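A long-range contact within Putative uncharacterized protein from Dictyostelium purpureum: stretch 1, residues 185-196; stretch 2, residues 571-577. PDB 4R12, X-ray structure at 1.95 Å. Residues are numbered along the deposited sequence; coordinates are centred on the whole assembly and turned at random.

Stretch 1 185-196: TCLRRGFCEPVG
Stretch 2 (571-577) IFTESNW

Stretch 1 descends from the last turn of a helix into a short strand, 192-194, which pairs antiparallel with the strand of stretch 2 that runs through Thr 573, Glu 574 and Ser 575; the N-to-C directions make an angle of 145°, the axes approach to 4.3 Å, and the contact buries 472 Å² in all. Thr 185 (chi1 m) opens stretch 1 in helical conformation and does not reach stretch 2. Cys 186 (phi/psi -71/-33, chi1 p) points toward the other stretch, its SG 3.3 Å from Thr 573 OG1, and forms a disulfide with Cys 192 (SG to SG 2.1 Å) that ties the helix to the strand. Leu 187 (-64/-45, chi1 m, chi2 t) starts sideways but brings its end nearer, CG lying 4.1 Å from Thr 573 CG2 in an apolar contact. Arg 188 and Arg 189 stay exposed and clear of stretch 2.

The helix closes in a Schellman motif: Gly 190 takes positive phi (73/31), a conformation that favours glycine, while Phe 191 N bonds Cys 186 O at 2.9 Å and Gly 190 N bonds Leu 187 O at 3.0 Å. Gly 190 O lies 3.0 Å from Asn 576 ND2, but the angle is too poor for a hydrogen bond. Phe 191 (-105/10, chi1 m) leads its ring away from stretch 2 and contributes its backbone instead, Phe 191 O accepting from Asn 576 N at 2.9 Å and a nearly straight 172°.

Cys 192 (-158/168, chi1 p) is extended and faces Ser 575 as a non-hydrogen-bonded pair, CA to CA 4.3 Å, with diverging side chains; its SG sits 3.4 Å from Thr 573 OG1, so both sulfurs of the disulfide adjoin that hydroxyl. Glu 193 (-138/151, chi1 m, chi2 m) pairs with Glu 574 (chi1 t, chi2 t) through two hydrogen bonds, Glu 193 N to Glu 574 O at 3.0 Å and Glu 574 N to Glu 193 O at 2.8 Å. Their side chains share one face of the sheet, and Glu 193 CG comes within 3.5 Å of Asn 576 OD1 (Asn 576 chi1 m). Glu 193 O also receives a CA-H...O contact from Thr 573 CA at 3.1 Å.

Pro 194 (-57/139, C-gamma exo), lacking an amide hydrogen, occupies a non-hydrogen-bonded position opposite Thr 573 (chi1 p), CA to CA 4.2 Å, their side chains on the other face. Beyond it, Val 195 (-75/121, chi1 t) donates from N to Phe 572 O at 2.9 Å and 171°, and its CG2 packs 3.8 Å from Phe 572 CB. Gly 196 ends the stretch without contact.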

# COMPACT_ATOMS: atom_id res chain seq x y z
N THR A 185 21.81 13.44 -4.06
CA THR A 185 21.69 14.86 -4.37
C THR A 185 20.51 15.55 -3.70
O THR A 185 20.68 16.60 -3.08
CB THR A 185 21.57 15.06 -5.89
OG1 THR A 185 22.70 14.46 -6.54
CG2 THR A 185 21.51 16.54 -6.24
N CYS A 186 19.31 14.98 -3.81
CA CYS A 186 18.15 15.65 -3.24
C CYS A 186 18.19 15.59 -1.71
O CYS A 186 17.76 16.53 -1.05
CB CYS A 186 16.84 15.07 -3.80
SG CYS A 186 16.42 13.40 -3.28
N LEU A 187 18.72 14.51 -1.14
CA LEU A 187 18.83 14.46 0.32
C LEU A 187 19.78 15.54 0.85
O LEU A 187 19.46 16.22 1.82
CB LEU A 187 19.29 13.09 0.80
CG LEU A 187 18.25 11.95 0.86
CD1 LEU A 187 18.92 10.70 1.39
CD2 LEU A 187 17.02 12.29 1.72
N ARG A 188 20.94 15.68 0.22
CA ARG A 188 21.92 16.70 0.61
C ARG A 188 21.31 18.10 0.64
O ARG A 188 21.61 18.90 1.53
CB ARG A 188 23.14 16.66 -0.34
CG ARG A 188 24.23 17.68 0.00
CD ARG A 188 25.44 17.56 -0.92
NE ARG A 188 25.10 17.77 -2.32
CZ ARG A 188 25.31 16.86 -3.27
NH1 ARG A 188 25.86 15.69 -2.96
NH2 ARG A 188 24.98 17.11 -4.53
N ARG A 189 20.45 18.39 -0.33
CA ARG A 189 19.84 19.72 -0.43
C ARG A 189 18.56 19.86 0.38
O ARG A 189 18.01 20.96 0.50
CB ARG A 189 19.55 20.06 -1.89
CG ARG A 189 20.80 20.02 -2.75
CD ARG A 189 20.52 20.50 -4.17
NE ARG A 189 21.67 20.25 -5.03
CZ ARG A 189 21.89 20.87 -6.19
NH1 ARG A 189 21.03 21.79 -6.62
NH2 ARG A 189 22.96 20.57 -6.91
N GLY A 190 18.09 18.76 0.95
CA GLY A 190 16.87 18.79 1.74
C GLY A 190 15.63 18.94 0.87
O GLY A 190 14.63 19.52 1.30
N PHE A 191 15.69 18.40 -0.34
CA PHE A 191 14.61 18.52 -1.32
C PHE A 191 13.82 17.22 -1.47
O PHE A 191 13.02 17.09 -2.39
CB PHE A 191 15.16 18.91 -2.70
CG PHE A 191 15.69 20.32 -2.78
CD1 PHE A 191 15.35 21.26 -1.82
CD2 PHE A 191 16.54 20.69 -3.81
CE1 PHE A 191 15.85 22.55 -1.89
CE2 PHE A 191 17.03 21.98 -3.89
CZ PHE A 191 16.68 22.91 -2.93
N CYS A 192 14.05 16.25 -0.59
CA CYS A 192 13.33 14.99 -0.65
C CYS A 192 13.36 14.28 0.70
O CYS A 192 14.10 14.67 1.60
CB CYS A 192 13.91 14.08 -1.74
SG CYS A 192 15.57 13.52 -1.40
N GLU A 193 12.53 13.24 0.85
CA GLU A 193 12.48 12.46 2.09
C GLU A 193 12.38 10.97 1.76
O GLU A 193 11.85 10.60 0.72
CB GLU A 193 11.28 12.88 2.96
CG GLU A 193 11.16 14.37 3.24
CD GLU A 193 12.23 14.88 4.19
OE1 GLU A 193 12.98 14.05 4.76
OE2 GLU A 193 12.33 16.11 4.37
N PRO A 194 12.91 10.12 2.65
CA PRO A 194 12.81 8.67 2.45
C PRO A 194 11.37 8.21 2.31
O PRO A 194 10.50 8.70 3.02
CB PRO A 194 13.45 8.09 3.72
CG PRO A 194 14.40 9.16 4.17
CD PRO A 194 13.68 10.45 3.86
N VAL A 195 11.13 7.29 1.38
CA VAL A 195 9.82 6.68 1.27
C VAL A 195 9.67 5.70 2.41
O VAL A 195 10.47 4.78 2.55
CB VAL A 195 9.64 5.95 -0.09
CG1 VAL A 195 8.31 5.18 -0.12
CG2 VAL A 195 9.71 6.95 -1.21
N GLY A 196 8.65 5.89 3.24
CA GLY A 196 8.46 5.03 4.38
C GLY A 196 7.24 5.41 5.18
O GLY A 196 6.39 6.16 4.70
N ILE A 571 16.85 2.23 -1.65
CA ILE A 571 16.97 3.67 -1.53
C ILE A 571 15.94 4.37 -2.40
O ILE A 571 16.11 4.49 -3.61
CB ILE A 571 18.36 4.17 -1.96
CG1 ILE A 571 19.45 3.50 -1.12
CG2 ILE A 571 18.42 5.71 -1.83
CD1 ILE A 571 19.33 3.77 0.36
N PHE A 572 14.86 4.83 -1.77
CA PHE A 572 13.81 5.58 -2.46
C PHE A 572 13.53 6.84 -1.67
O PHE A 572 13.31 6.78 -0.46
CB PHE A 572 12.52 4.76 -2.61
CG PHE A 572 12.70 3.52 -3.42
CD1 PHE A 572 12.56 3.56 -4.80
CD2 PHE A 572 13.02 2.32 -2.82
CE1 PHE A 572 12.72 2.40 -5.56
CE2 PHE A 572 13.19 1.18 -3.58
CZ PHE A 572 13.04 1.22 -4.95
N THR A 573 13.54 7.97 -2.35
CA THR A 573 13.30 9.25 -1.70
C THR A 573 12.37 10.09 -2.56
O THR A 573 12.70 10.43 -3.71
CB THR A 573 14.60 10.05 -1.46
OG1 THR A 573 15.23 10.35 -2.71
CG2 THR A 573 15.57 9.27 -0.57
N GLU A 574 11.23 10.44 -2.00
CA GLU A 574 10.24 11.19 -2.75
C GLU A 574 10.54 12.68 -2.70
O GLU A 574 10.84 13.23 -1.63
CB GLU A 574 8.84 10.93 -2.20
CG GLU A 574 7.75 11.75 -2.85
CD GLU A 574 6.39 11.42 -2.26
OE1 GLU A 574 5.87 12.21 -1.44
OE2 GLU A 574 5.86 10.36 -2.61
N SER A 575 10.46 13.33 -3.86
CA SER A 575 10.62 14.78 -3.94
C SER A 575 9.69 15.53 -3.01
O SER A 575 8.51 15.16 -2.88
CB SER A 575 10.38 15.26 -5.36
OG SER A 575 10.46 16.68 -5.43
N ASN A 576 10.20 16.57 -2.36
CA ASN A 576 9.34 17.57 -1.72
C ASN A 576 8.64 18.38 -2.81
O ASN A 576 9.16 18.50 -3.92
CB ASN A 576 10.13 18.54 -0.83
CG ASN A 576 10.80 17.86 0.36
OD1 ASN A 576 10.41 16.77 0.77
ND2 ASN A 576 11.80 18.52 0.93
N TRP A 577 7.48 18.92 -2.49
CA TRP A 577 6.85 19.91 -3.36
C TRP A 577 5.98 20.89 -2.57
O TRP A 577 5.48 20.56 -1.49
CB TRP A 577 6.03 19.23 -4.45
CG TRP A 577 4.85 18.44 -3.96
CD1 TRP A 577 3.63 18.93 -3.57
CD2 TRP A 577 4.77 17.01 -3.83
NE1 TRP A 577 2.81 17.89 -3.20
CE2 TRP A 577 3.48 16.71 -3.35
CE3 TRP A 577 5.67 15.97 -4.06
CZ2 TRP A 577 3.06 15.40 -3.10
CZ3 TRP A 577 5.25 14.66 -3.81
CH2 TRP A 577 3.96 14.39 -3.34